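Local coordinates for protein beta-1,3-glucanosyltransferase (PDB 4WTP) that is a fungal enzyme of glycoside hydrolase family 17, named as a glucanosyltransferase and built as a single-chain beta/alpha barrel, at residues Ser205-Val210 against Lys255-Asp260; His248-Arg253 against Ile259-Phe264. All coordinates share one frame; numbering follows the deposited sequence.

Contact 1: residues Ser205-Val210 against Lys255-Asp260; sequences SHYDQV and KQRNID. With EDO (1,2-ethanediol), chain B.
One face of the Y207 ring carries the end of I259: the methyl CD1 sits 3.6 Å from the ring centroid of Y207, only 15° off the ring normal, in a CH-pi contact. The methyl is displaced a little toward the rim, and its closest ring carbon is CE2 of Y207, 3.5 Å from I259 CD1. CG1, which bears that methyl, lies by CZ and OH of Y207, and the other branch, CG2 of I259, is 3.7 Å from CE1 of Y207, both on the CD1 side but out past the rim. Tyrosine and isoleucine approach from opposite directions. Y207 has CG anti to its backbone nitrogen (chi1 176°), which carries the ring off helix 196-212 toward the turn at 257-259. Its hydroxyl, beside I259 CG1, bonds the carbonyl O of V219, which holds the ring at its far end as well.

Toward the surface, R257 brings NH1 to 4.2 Å from CE2 of Y207, where the tyrosine carbon lies at the edge of the guanidinium. D208 adds opposite charge without a salt bridge: its OD1 is 4.2 Å from R257 NH1, well out of the guanidinium plane, and the carboxylate stands at 90° to that plane. The attraction is therefore probably weak and undirected. In the last turn of helix 240-256, away from this contact, K255 NZ donates to O2 of 1,2-ethanediol at 2.8 Å and also bonds the C-terminal carboxylate of C298.

N258, with positive phi, is the C-prime residue of the Schellman motif ending helix 240-256, in which I259 N bonds V254 O. I259 follows directly, and the contact sets helix 196-212 against the turn that leads to the last strand of a beta/alpha barrel.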
# COMPACT_ATOMS: atom_id res chain seq x y z
N SER A 205 12.32 -12.59 4.64
CA SER A 205 13.75 -12.33 4.49
C SER A 205 14.00 -10.90 4.01
O SER A 205 14.89 -10.20 4.49
CB SER A 205 14.39 -13.33 3.55
OG SER A 205 14.56 -14.55 4.22
N HIS A 206 13.20 -10.46 3.05
CA HIS A 206 13.31 -9.09 2.54
C HIS A 206 12.94 -8.09 3.62
O HIS A 206 13.64 -7.07 3.79
CB HIS A 206 12.45 -8.89 1.30
CG HIS A 206 12.91 -9.66 0.10
ND1 HIS A 206 14.12 -10.26 0.03
CD2 HIS A 206 12.28 -9.89 -1.11
CE1 HIS A 206 14.25 -10.85 -1.18
NE2 HIS A 206 13.12 -10.64 -1.87
N TYR A 207 11.91 -8.41 4.42
CA TYR A 207 11.56 -7.57 5.55
C TYR A 207 12.75 -7.39 6.49
O TYR A 207 13.02 -6.29 6.93
CB TYR A 207 10.36 -8.18 6.29
CG TYR A 207 9.96 -7.45 7.53
CD1 TYR A 207 9.13 -6.34 7.44
CD2 TYR A 207 10.45 -7.83 8.79
CE1 TYR A 207 8.77 -5.63 8.56
CE2 TYR A 207 10.10 -7.11 9.93
CZ TYR A 207 9.23 -6.01 9.80
OH TYR A 207 8.87 -5.25 10.91
N ASP A 208 13.47 -8.47 6.75
CA ASP A 208 14.60 -8.37 7.68
C ASP A 208 15.70 -7.49 7.12
O ASP A 208 16.40 -6.83 7.89
CB ASP A 208 15.14 -9.76 8.01
CG ASP A 208 14.21 -10.54 8.93
OD1 ASP A 208 13.35 -9.91 9.58
OD2 ASP A 208 14.39 -11.77 9.01
N GLN A 209 15.87 -7.46 5.80
CA GLN A 209 16.83 -6.53 5.19
C GLN A 209 16.41 -5.07 5.41
O GLN A 209 17.25 -4.20 5.62
CB GLN A 209 17.00 -6.80 3.69
CG GLN A 209 17.61 -8.16 3.41
CD GLN A 209 19.09 -8.22 3.74
OE1 GLN A 209 19.78 -7.20 3.72
NE2 GLN A 209 19.58 -9.41 4.07
N VAL A 210 15.11 -4.79 5.37
CA VAL A 210 14.65 -3.45 5.64
C VAL A 210 14.86 -3.11 7.12
O VAL A 210 15.26 -1.99 7.45
CB VAL A 210 13.19 -3.22 5.21
CG1 VAL A 210 12.75 -1.79 5.51
CG2 VAL A 210 13.05 -3.49 3.73
N LYS A 255 1.29 -11.81 11.37
CA LYS A 255 0.66 -11.96 12.68
C LYS A 255 1.69 -12.51 13.68
O LYS A 255 1.80 -12.00 14.80
CB LYS A 255 -0.57 -12.88 12.57
CG LYS A 255 -1.31 -12.96 13.89
CD LYS A 255 -2.36 -14.05 13.87
CE LYS A 255 -3.47 -13.72 12.90
NZ LYS A 255 -4.60 -14.68 13.06
N GLN A 256 2.47 -13.51 13.27
CA GLN A 256 3.46 -14.12 14.14
C GLN A 256 4.49 -13.11 14.60
O GLN A 256 4.94 -13.15 15.74
CB GLN A 256 4.16 -15.29 13.43
CG GLN A 256 3.28 -16.52 13.24
CD GLN A 256 4.02 -17.65 12.57
OE1 GLN A 256 4.95 -17.41 11.82
NE2 GLN A 256 3.64 -18.89 12.86
N ARG A 257 4.86 -12.18 13.72
CA ARG A 257 5.93 -11.23 14.00
C ARG A 257 5.44 -9.84 14.35
O ARG A 257 6.25 -8.93 14.51
CB ARG A 257 6.90 -11.18 12.81
CG ARG A 257 7.65 -12.50 12.57
CD ARG A 257 9.09 -12.33 12.11
NE ARG A 257 10.02 -12.25 13.24
CZ ARG A 257 10.76 -11.18 13.55
NH1 ARG A 257 10.69 -10.07 12.82
NH2 ARG A 257 11.57 -11.23 14.60
N ASN A 258 4.12 -9.67 14.48
CA ASN A 258 3.55 -8.39 14.82
C ASN A 258 3.94 -7.27 13.83
O ASN A 258 4.25 -6.13 14.21
CB ASN A 258 3.93 -7.98 16.26
CG ASN A 258 2.94 -7.03 16.88
OD1 ASN A 258 1.82 -6.88 16.37
ND2 ASN A 258 3.32 -6.38 17.98
N ILE A 259 3.88 -7.59 12.54
CA ILE A 259 4.18 -6.63 11.51
C ILE A 259 2.88 -6.10 10.92
O ILE A 259 1.98 -6.90 10.64
CB ILE A 259 5.00 -7.32 10.41
CG1 ILE A 259 6.34 -7.83 10.97
CG2 ILE A 259 5.21 -6.39 9.22
CD1 ILE A 259 7.02 -8.78 10.03
N ASP A 260 2.79 -4.79 10.72
CA ASP A 260 1.64 -4.14 10.06
C ASP A 260 1.79 -4.24 8.54
O ASP A 260 2.82 -3.83 7.99
CB ASP A 260 1.50 -2.66 10.48
CG ASP A 260 1.19 -2.46 11.96
OD1 ASP A 260 0.72 -3.40 12.63
OD2 ASP A 260 1.40 -1.31 12.39
C1 EDO B . -8.12 -14.07 9.93
O1 EDO B . -7.99 -15.49 10.04
C2 EDO B . -7.87 -13.46 11.30
O2 EDO B . -6.47 -13.22 11.50

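Contact 2: residues His248-Arg253 against Ile259-Phe264; sequences HDVLCR and IDLLYF
A small, buried, wholly apolar contact packs the last long helix of the barrel, 240-256, against the chain entering the final strand, 262-263. L261 supplies the side chain from the chain leading to that strand. Its methyl CD2 reaches both helix partners, while the two backbones stay apart, with the CA atoms of L251 and L261 8.2 Å from each other. In the conformer described, V250 CG1 is 3.5 Å from L261 CD2; since V250 has a second conformer, the tightness is doubtful. The second pair is looser: L251 CD2 lies 4.1 Å from L261 CD2. Both helix side chains cross L261 at about a right angle, so the leucine is met by methyl ends and not alongside its length.

The torsions explain the aim. L261 holds CG anti to its backbone nitrogen (chi1 162°), sending the isobutyl group toward the helix. V250, in this conformer, likewise sets CG1 opposite its own nitrogen and points that methyl at the leucine. CB of L251 does not point at L261; its CD2 makes the approach.

This is the helix-on-strand layer of a beta/alpha barrel, where an outer helix covers the side chains of the barrel strand and of the chain next to it. V250 also touches L203 of helix 196-212 and T224; L261 also meets V254, further along helix 240-256, and I221 of strand 219-223. On the helix face turned away from L261, C252 forms a disulfide with C298, which fastens the C-terminal end of the chain to helix 240-256.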
# COMPACT_ATOMS: atom_id res chain seq x y z
N HIS A 248 -2.96 -16.49 2.73
CA HIS A 248 -2.96 -17.16 4.05
C HIS A 248 -1.59 -17.08 4.69
O HIS A 248 -1.49 -16.79 5.89
CB HIS A 248 -3.35 -18.61 3.89
CG HIS A 248 -4.79 -18.82 3.47
ND1 HIS A 248 -5.36 -20.04 3.38
CD2 HIS A 248 -5.76 -17.91 3.11
CE1 HIS A 248 -6.63 -19.91 2.97
NE2 HIS A 248 -6.88 -18.61 2.83
N ASP A 249 -0.54 -17.36 3.93
CA ASP A 249 0.81 -17.44 4.49
C ASP A 249 1.30 -16.08 4.94
O ASP A 249 1.88 -15.97 6.02
CB ASP A 249 1.82 -18.00 3.49
CG ASP A 249 1.59 -19.46 3.17
OD1 ASP A 249 0.81 -20.13 3.87
OD2 ASP A 249 2.23 -19.93 2.20
N VAL A 250 1.10 -15.06 4.13
CA VAL A 250 1.59 -13.76 4.50
C VAL A 250 0.85 -13.21 5.72
O VAL A 250 1.46 -12.67 6.63
CB VAL A 250 1.51 -12.79 3.31
CG1 VAL A 250 1.76 -11.37 3.76
CG2 VAL A 250 2.53 -13.17 2.24
N LEU A 251 -0.47 -13.38 5.76
CA LEU A 251 -1.26 -12.94 6.92
C LEU A 251 -0.78 -13.65 8.18
O LEU A 251 -0.69 -13.05 9.24
CB LEU A 251 -2.76 -13.15 6.69
CG LEU A 251 -3.40 -12.19 5.69
CD1 LEU A 251 -4.85 -12.56 5.55
CD2 LEU A 251 -3.27 -10.74 6.13
N CYS A 252 -0.47 -14.94 8.05
CA CYS A 252 0.07 -15.69 9.18
C CYS A 252 1.41 -15.13 9.66
O CYS A 252 1.60 -14.85 10.86
CB CYS A 252 0.21 -17.16 8.83
SG CYS A 252 1.15 -18.13 10.03
N ARG A 253 2.36 -14.99 8.74
CA ARG A 253 3.70 -14.53 9.10
C ARG A 253 3.71 -13.16 9.73
O ARG A 253 4.43 -12.95 10.71
CB ARG A 253 4.62 -14.59 7.90
CG ARG A 253 4.90 -15.96 7.32
CD ARG A 253 5.27 -17.00 8.37
NE ARG A 253 5.81 -18.23 7.81
CZ ARG A 253 6.26 -19.26 8.55
NH1 ARG A 253 6.24 -19.19 9.87
NH2 ARG A 253 6.74 -20.34 7.94
N ILE A 259 3.88 -7.59 12.54
CA ILE A 259 4.18 -6.63 11.51
C ILE A 259 2.88 -6.10 10.92
O ILE A 259 1.98 -6.90 10.64
CB ILE A 259 5.00 -7.32 10.41
CG1 ILE A 259 6.34 -7.83 10.97
CG2 ILE A 259 5.21 -6.39 9.22
CD1 ILE A 259 7.02 -8.78 10.03
N ASP A 260 2.79 -4.79 10.72
CA ASP A 260 1.64 -4.14 10.06
C ASP A 260 1.79 -4.24 8.54
O ASP A 260 2.82 -3.83 7.99
CB ASP A 260 1.50 -2.66 10.48
CG ASP A 260 1.19 -2.46 11.96
OD1 ASP A 260 0.72 -3.40 12.63
OD2 ASP A 260 1.40 -1.31 12.39
N LEU A 261 0.76 -4.78 7.90
CA LEU A 261 0.77 -5.05 6.47
C LEU A 261 -0.43 -4.43 5.75
O LEU A 261 -1.58 -4.61 6.19
CB LEU A 261 0.72 -6.58 6.25
CG LEU A 261 0.31 -7.06 4.85
CD1 LEU A 261 1.41 -6.71 3.88
CD2 LEU A 261 0.02 -8.56 4.87
N LEU A 262 -0.16 -3.75 4.64
CA LEU A 262 -1.23 -3.33 3.71
C LEU A 262 -1.19 -4.31 2.54
O LEU A 262 -0.21 -4.33 1.77
CB LEU A 262 -0.97 -1.91 3.21
CG LEU A 262 -0.92 -0.85 4.31
CD1 LEU A 262 -0.54 0.50 3.69
CD2 LEU A 262 -2.24 -0.80 5.09
N TYR A 263 -2.23 -5.13 2.43
CA TYR A 263 -2.24 -6.16 1.39
C TYR A 263 -2.56 -5.56 0.02
O TYR A 263 -3.36 -4.64 -0.08
CB TYR A 263 -3.24 -7.26 1.77
CG TYR A 263 -3.06 -8.48 0.90
CD1 TYR A 263 -2.05 -9.41 1.15
CD2 TYR A 263 -3.84 -8.66 -0.24
CE1 TYR A 263 -1.82 -10.48 0.31
CE2 TYR A 263 -3.61 -9.73 -1.09
CZ TYR A 263 -2.60 -10.62 -0.81
OH TYR A 263 -2.33 -11.67 -1.68
N PHE A 264 -1.94 -6.09 -1.03
CA PHE A 264 -2.16 -5.61 -2.40
C PHE A 264 -2.88 -6.69 -3.21
O PHE A 264 -2.29 -7.74 -3.45
CB PHE A 264 -0.80 -5.29 -3.07
CG PHE A 264 -0.95 -4.61 -4.39
CD1 PHE A 264 -1.06 -5.35 -5.58
CD2 PHE A 264 -1.05 -3.22 -4.45
CE1 PHE A 264 -1.24 -4.71 -6.80
CE2 PHE A 264 -1.23 -2.58 -5.67
CZ PHE A 264 -1.33 -3.32 -6.85

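In the fold
Going from the N terminus, the first element involved is helix 196-212, which supplies 205-210; the chain then runs through strand 219-223 and into helix 240-256. Contact 1 closes this 44-residue loop when the turn after that helix returns to 205-210. Contact 2 closes a far shorter one, across five intervening residues; its first segment lies inside the span of contact 1 while its second runs past 260, so the two overlap and do not nest. Both hold I259 and D260, but I259 works in contact 1 and L261 in contact 2. Contact 1 ties helix 196-212 to the turn after 240-256; contact 2 ties helix 240-256 to the chain next to strand 262-263.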